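Local coordinates for putative cobalamin synthesis related protein (Corynebacterium diphtheriae, PDB 2NPN) that binds S-adenosylmethionine and is probably a precorrin-6A synthase (deacetylating), a tetrapyrrole methyltransferase of the adenosylcobalamin pathway, at residues Q233-T236 with W240-D243; P113-S118 with V183-G188. One frame throughout, in Å; residues are numbered along the deposited sequence.

Contact 1. Residues Q233-T236 with W240-D243. With SAM (S-adenosylmethionine), chain C.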
loop_
_atom_site.group_PDB
_atom_site.type_symbol
_atom_site.label_atom_id
_atom_site.label_comp_id
_atom_site.label_asym_id
_atom_site.label_seq_id
_atom_site.Cartn_x
_atom_site.Cartn_y
_atom_site.Cartn_z
ATOM N N GLN A 233 -2.643 0.964 21.799
ATOM C CA GLN A 233 -1.337 0.944 22.456
ATOM C C GLN A 233 -0.232 1.188 21.407
ATOM O O GLN A 233 0.615 2.081 21.565
ATOM C CB GLN A 233 -1.121 -0.397 23.199
ATOM C CG GLN A 233 -2.074 -0.633 24.426
ATOM C CD GLN A 233 -2.171 -2.101 24.968
ATOM O OE1 GLN A 233 -1.588 -3.061 24.421
ATOM N NE2 GLN A 233 -2.902 -2.254 26.091
ATOM N N LEU A 234 -0.301 0.444 20.301
ATOM C CA LEU A 234 0.689 0.560 19.238
ATOM C C LEU A 234 0.652 1.913 18.535
ATOM O O LEU A 234 1.722 2.460 18.203
ATOM C CB LEU A 234 0.510 -0.548 18.217
ATOM C CG LEU A 234 0.770 -1.969 18.743
ATOM C CD1 LEU A 234 0.319 -3.029 17.748
ATOM C CD2 LEU A 234 2.246 -2.103 19.098
ATOM N N ARG A 235 -0.550 2.451 18.311
ATOM C CA ARG A 235 -0.674 3.744 17.673
ATOM C C ARG A 235 -0.077 4.861 18.544
ATOM O O ARG A 235 0.585 5.787 18.053
ATOM C CB ARG A 235 -2.125 4.066 17.385
ATOM C CG ARG A 235 -2.245 5.271 16.518
ATOM C CD ARG A 235 -3.605 5.826 16.476
ATOM N NE ARG A 235 -4.514 4.988 15.723
ATOM C CZ ARG A 235 -5.485 4.238 16.242
ATOM N NH1 ARG A 235 -5.712 4.193 17.557
ATOM N NH2 ARG A 235 -6.244 3.526 15.423
ATOM N N THR A 236 -0.347 4.804 19.843
ATOM C CA THR A 236 0.201 5.803 20.754
ATOM C C THR A 236 1.734 5.754 20.740
ATOM O O THR A 236 2.415 6.787 20.619
ATOM C CB THR A 236 -0.338 5.572 22.158
ATOM O OG1 THR A 236 -1.768 5.688 22.118
ATOM C CG2 THR A 236 0.251 6.604 23.147
ATOM N N TRP A 240 1.457 6.108 14.791
ATOM C CA TRP A 240 0.583 5.675 13.705
ATOM C C TRP A 240 0.525 4.158 13.727
ATOM O O TRP A 240 1.316 3.488 14.389
ATOM C CB TRP A 240 1.115 6.128 12.347
ATOM C CG TRP A 240 2.485 5.574 12.028
ATOM C CD1 TRP A 240 3.687 6.080 12.459
ATOM C CD2 TRP A 240 2.811 4.428 11.219
ATOM N NE1 TRP A 240 4.725 5.320 11.986
ATOM C CE2 TRP A 240 4.227 4.314 11.208
ATOM C CE3 TRP A 240 2.060 3.501 10.498
ATOM C CZ2 TRP A 240 4.886 3.294 10.532
ATOM C CZ3 TRP A 240 2.728 2.501 9.801
ATOM C CH2 TRP A 240 4.124 2.408 9.831
ATOM N N ILE A 241 -0.425 3.615 12.986
ATOM C CA ILE A 241 -0.477 2.164 12.803
ATOM C C ILE A 241 -1.145 1.843 11.477
ATOM O O ILE A 241 -2.030 2.575 11.057
ATOM C CB ILE A 241 -1.228 1.442 13.963
ATOM C CG1 ILE A 241 -1.189 -0.085 13.775
ATOM C CG2 ILE A 241 -2.702 1.900 14.091
ATOM C CD1 ILE A 241 -1.444 -0.797 15.073
HETATM N N MSE A 242 -0.679 0.795 10.799
HETATM C CA MSE A 242 -1.406 0.268 9.652
HETATM C C MSE A 242 -1.626 -1.199 9.928
HETATM O O MSE A 242 -0.669 -1.910 10.241
HETATM C CB MSE A 242 -0.652 0.444 8.345
HETATM C CG MSE A 242 -0.619 1.884 7.856
HETATM SE SE MSE A 242 0.155 2.059 6.090
HETATM C CE MSE A 242 1.873 1.227 6.451
ATOM N N ASP A 243 -2.888 -1.598 9.883
ATOM C CA ASP A 243 -3.285 -2.978 10.085
ATOM C C ASP A 243 -4.093 -3.477 8.889
ATOM O O ASP A 243 -4.743 -2.684 8.170
ATOM C CB ASP A 243 -4.047 -3.235 11.407
ATOM C CG ASP A 243 -5.423 -2.477 11.521
ATOM O OD1 ASP A 243 -5.645 -1.486 10.787
ATOM O OD2 ASP A 243 -6.272 -2.829 12.401
HETATM N N SAM C . -0.979 -0.630 -2.299
HETATM C CA SAM C . -0.938 -1.167 -0.904
HETATM C C SAM C . -0.868 -2.682 -0.893
HETATM O O SAM C . -0.812 -3.283 0.213
HETATM O OXT SAM C . -0.821 -3.299 -1.976
HETATM C CB SAM C . -2.149 -0.663 -0.098
HETATM C CG SAM C . -2.137 0.843 0.168
HETATM S SD SAM C . -3.482 1.477 1.229
HETATM C CE SAM C . -3.056 3.236 1.074
HETATM C "C5'" SAM C . -2.936 1.340 2.967
HETATM C "C4'" SAM C . -3.557 0.159 3.732
HETATM O "O4'" SAM C . -2.870 -1.004 3.406
HETATM C "C3'" SAM C . -3.451 0.240 5.256
HETATM O "O3'" SAM C . -4.469 1.026 5.824
HETATM C "C2'" SAM C . -3.519 -1.199 5.688
HETATM O "O2'" SAM C . -4.850 -1.670 5.570
HETATM C "C1'" SAM C . -2.679 -1.798 4.580
HETATM N N9 SAM C . -1.242 -1.885 4.923
HETATM C C8 SAM C . -0.206 -1.351 4.174
HETATM N N7 SAM C . 0.971 -1.680 4.713
HETATM C C5 SAM C . 0.708 -2.476 5.793
HETATM C C6 SAM C . 1.527 -3.155 6.683
HETATM N N6 SAM C . 2.882 -3.094 6.608
HETATM N N1 SAM C . 0.941 -3.913 7.690
HETATM C C2 SAM C . -0.433 -4.042 7.745
HETATM N N3 SAM C . -1.246 -3.381 6.866
HETATM C C4 SAM C . -0.696 -2.625 5.883
#

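Contact 2. Residues P113-S118 with V183-G188. With SAM (S-adenosylmethionine), chain C.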
loop_
_atom_site.group_PDB
_atom_site.type_symbol
_atom_site.label_atom_id
_atom_site.label_comp_id
_atom_site.label_asym_id
_atom_site.label_seq_id
_atom_site.Cartn_x
_atom_site.Cartn_y
_atom_site.Cartn_z
ATOM N N PRO A 113 0.856 -1.442 -7.051
ATOM C CA PRO A 113 0.305 -0.161 -7.469
ATOM C C PRO A 113 -1.196 -0.147 -7.699
ATOM O O PRO A 113 -1.820 0.938 -7.721
ATOM C CB PRO A 113 1.072 0.146 -8.787
ATOM C CG PRO A 113 2.274 -0.719 -8.728
ATOM C CD PRO A 113 1.893 -1.943 -7.979
ATOM N N SER A 114 -1.780 -1.324 -7.905
ATOM C CA SER A 114 -3.200 -1.382 -8.270
ATOM C C SER A 114 -4.157 -1.180 -7.102
ATOM O O SER A 114 -5.363 -0.896 -7.334
ATOM C CB SER A 114 -3.535 -2.761 -8.853
ATOM O OG SER A 114 -3.498 -3.769 -7.849
ATOM N N LEU A 115 -3.656 -1.357 -5.875
ATOM C CA LEU A 115 -4.539 -1.608 -4.729
ATOM C C LEU A 115 -4.591 -0.409 -3.751
ATOM O O LEU A 115 -3.632 -0.112 -3.053
ATOM C CB LEU A 115 -4.106 -2.889 -4.013
ATOM C CG LEU A 115 -4.929 -3.267 -2.785
ATOM C CD1 LEU A 115 -6.383 -3.545 -3.139
ATOM C CD2 LEU A 115 -4.268 -4.480 -2.127
ATOM N N TYR A 116 -5.751 0.222 -3.672
ATOM C CA TYR A 116 -5.954 1.377 -2.771
ATOM C C TYR A 116 -4.758 2.328 -2.788
ATOM O O TYR A 116 -4.217 2.719 -1.736
ATOM C CB TYR A 116 -6.316 0.955 -1.337
ATOM C CG TYR A 116 -7.639 0.229 -1.236
ATOM C CD1 TYR A 116 -8.820 0.812 -1.703
ATOM C CD2 TYR A 116 -7.722 -1.038 -0.721
ATOM C CE1 TYR A 116 -10.057 0.169 -1.640
ATOM C CE2 TYR A 116 -8.944 -1.696 -0.653
ATOM C CZ TYR A 116 -10.119 -1.098 -1.120
ATOM O OH TYR A 116 -11.317 -1.781 -1.098
ATOM N N ASP A 117 -4.397 2.750 -3.982
ATOM C CA ASP A 117 -3.297 3.703 -4.176
ATOM C C ASP A 117 -3.624 4.630 -5.323
ATOM O O ASP A 117 -4.161 4.177 -6.344
ATOM C CB ASP A 117 -1.981 2.952 -4.451
ATOM C CG ASP A 117 -0.801 3.870 -4.449
ATOM O OD1 ASP A 117 -0.242 4.111 -3.366
ATOM O OD2 ASP A 117 -0.469 4.412 -5.533
ATOM N N SER A 118 -3.271 5.912 -5.183
ATOM C CA SER A 118 -3.670 6.926 -6.169
ATOM C C SER A 118 -2.585 7.259 -7.196
ATOM O O SER A 118 -2.822 8.069 -8.112
ATOM C CB SER A 118 -4.067 8.215 -5.448
ATOM O OG SER A 118 -2.981 8.694 -4.690
ATOM N N VAL A 183 -11.604 -9.295 3.618
ATOM C CA VAL A 183 -10.341 -8.655 4.013
ATOM C C VAL A 183 -10.612 -7.165 4.196
ATOM O O VAL A 183 -11.263 -6.536 3.343
ATOM C CB VAL A 183 -9.276 -8.844 2.941
ATOM C CG1 VAL A 183 -7.980 -8.066 3.326
ATOM C CG2 VAL A 183 -9.001 -10.329 2.730
ATOM N N VAL A 184 -10.145 -6.583 5.294
ATOM C CA VAL A 184 -10.409 -5.200 5.629
ATOM C C VAL A 184 -9.087 -4.406 5.705
ATOM O O VAL A 184 -8.148 -4.813 6.394
ATOM C CB VAL A 184 -11.167 -5.041 6.920
ATOM C CG1 VAL A 184 -11.522 -3.596 7.190
ATOM C CG2 VAL A 184 -12.408 -5.947 6.957
HETATM N N MSE A 185 -9.048 -3.348 4.922
HETATM C CA MSE A 185 -7.934 -2.421 4.869
HETATM C C MSE A 185 -8.421 -1.020 5.242
HETATM O O MSE A 185 -9.618 -0.735 5.290
HETATM C CB MSE A 185 -7.308 -2.418 3.452
HETATM C CG MSE A 185 -6.909 -3.803 3.036
HETATM SE SE MSE A 185 -6.191 -3.954 1.209
HETATM C CE MSE A 185 -4.433 -3.291 1.588
ATOM N N LEU A 186 -7.467 -0.113 5.471
ATOM C CA LEU A 186 -7.807 1.289 5.693
ATOM C C LEU A 186 -8.778 1.468 6.903
ATOM O O LEU A 186 -9.539 2.428 6.940
ATOM C CB LEU A 186 -8.384 1.919 4.440
ATOM C CG LEU A 186 -7.403 2.025 3.283
ATOM C CD1 LEU A 186 -8.128 2.449 2.012
ATOM C CD2 LEU A 186 -6.331 3.080 3.610
ATOM N N ASP A 187 -8.687 0.619 7.913
ATOM C CA ASP A 187 -9.561 0.765 9.088
ATOM C C ASP A 187 -8.824 1.574 10.139
ATOM O O ASP A 187 -7.869 1.084 10.727
ATOM C CB ASP A 187 -9.945 -0.601 9.715
ATOM C CG ASP A 187 -10.967 -0.481 10.848
ATOM O OD1 ASP A 187 -11.467 0.641 11.144
ATOM O OD2 ASP A 187 -11.288 -1.540 11.417
ATOM N N GLY A 188 -9.258 2.809 10.330
ATOM C CA GLY A 188 -8.678 3.681 11.363
ATOM C C GLY A 188 -9.240 3.446 12.743
ATOM O O GLY A 188 -8.799 4.095 13.695
HETATM N N SAM C . -0.979 -0.630 -2.299
HETATM C CA SAM C . -0.938 -1.167 -0.904
HETATM C C SAM C . -0.868 -2.682 -0.893
HETATM O O SAM C . -0.812 -3.283 0.213
HETATM O OXT SAM C . -0.821 -3.299 -1.976
HETATM C CB SAM C . -2.149 -0.663 -0.098
HETATM C CG SAM C . -2.137 0.843 0.168
HETATM S SD SAM C . -3.482 1.477 1.229
HETATM C CE SAM C . -3.056 3.236 1.074
HETATM C "C5'" SAM C . -2.936 1.340 2.967
HETATM C "C4'" SAM C . -3.557 0.159 3.732
HETATM O "O4'" SAM C . -2.870 -1.004 3.406
HETATM C "C3'" SAM C . -3.451 0.240 5.256
HETATM O "O3'" SAM C . -4.469 1.026 5.824
HETATM C "C2'" SAM C . -3.519 -1.199 5.688
HETATM O "O2'" SAM C . -4.850 -1.670 5.570
HETATM C "C1'" SAM C . -2.679 -1.798 4.580
HETATM N N9 SAM C . -1.242 -1.885 4.923
HETATM C C8 SAM C . -0.206 -1.351 4.174
HETATM N N7 SAM C . 0.971 -1.680 4.713
HETATM C C5 SAM C . 0.708 -2.476 5.793
HETATM C C6 SAM C . 1.527 -3.155 6.683
HETATM N N6 SAM C . 2.882 -3.094 6.608
HETATM N N1 SAM C . 0.941 -3.913 7.690
HETATM C C2 SAM C . -0.433 -4.042 7.745
HETATM N N3 SAM C . -1.246 -3.381 6.866
HETATM C C4 SAM C . -0.696 -2.625 5.883
#

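Contact 1. Residues Q233-T236 with W240-D243
With chi1 at -177°, I241 sends CG1 opposite its backbone N, which carries CD1 to L234, while CG2 is held between N and the carbonyl carbon and faces R235. I241 CD1 lies 3.7 Å from L234 CB and also touches L234 CD1, both leucine carbons coming from the same side. On the arginine side the chain starts extended and bends at chi3 (-72°), and the two side chains cross at about a right angle; R235 NE passes 3.9 Å from I241 CG2, and the aliphatic CG of R235 rests on the W240 backbone. R235 O and W240 N are 3.4 Å apart, but at a poor angle for a bond, and W240 O is buried without a partner.

Beyond I241 the chain reaches the ligand. M242 lays its selenomethionine CE 3.5 Å from N7 of the SAM adenine, and D243 O accepts a 2.8 Å hydrogen bond from the SAM ribose O2'. The D243 carboxylate turns instead to K231 and W204. Here the end of helix 220-238 packs on the loop entering strand 243-249, whose M242 and D243 form part of the adenosine pocket in this tetrapyrrole methylase.

Contact 2. Residues P113-S118 with V183-G188
Y116 and M185 make a Met-aromatic contact: the selenium sits at the edge of the tyrosine ring, near its plane, 5.0 Å from the centroid and 86° off the ring normal. Its nearest ring atom is CD2, with CE2 just behind. The selenomethionine chain bends at chi3 (78°), so that SE faces the tyrosine while M185 CE turns to the ribose, 3.3 Å from SAM O4'.

Apolar packing fills in around this pair. L115 CD2 comes to 3.9 Å from M185 SE, and L186 lays CD1 over one face of the Y116 ring, 4.0 Å from Y116 CG.

The two segments come from different halves of the tetrapyrrole methylase fold, the loop after strand 104-109 of the parallel sheet and the end of strand 181-185 of the mixed sheet, and SAM lies in the cleft between them.

Polar contacts run through that ligand. L115 O accepts a 2.8 Å hydrogen bond from the SAM amino N. At the ribose end, L186 N donates to SAM O2' over 3.0 Å at 159°, and more weakly to SAM O3', so a single N-H serves both hydroxyls. Y116 O stands 3.1 Å from SAM CE, the methyl carbon on the sulfonium, while D187 turns away from the ligand to bond Y245 OH and the backbone N of A191.

Both segments of contact 2 precede those of contact 1 in the sequence, and the centres of the two contacts lie about 16 Å apart. Contact 2 is near the middle of the molecule and spans the cleft between the parallel and the mixed sheet; contact 1 is at the surface of the second half, on helix 220-238 and the loop after it. Their later segments lead out of strand 181-185 and into strand 243-249, antiparallel neighbours in the mixed sheet. The contacts also touch: R235 NH2 packs 3.1 Å from G188 O. K231 ties them further, reaching both the D243 carboxylate and D187 O. Together they hold SAM from several sides, its adenine and ribose at contact 1, its ribose and methionine end at contact 2.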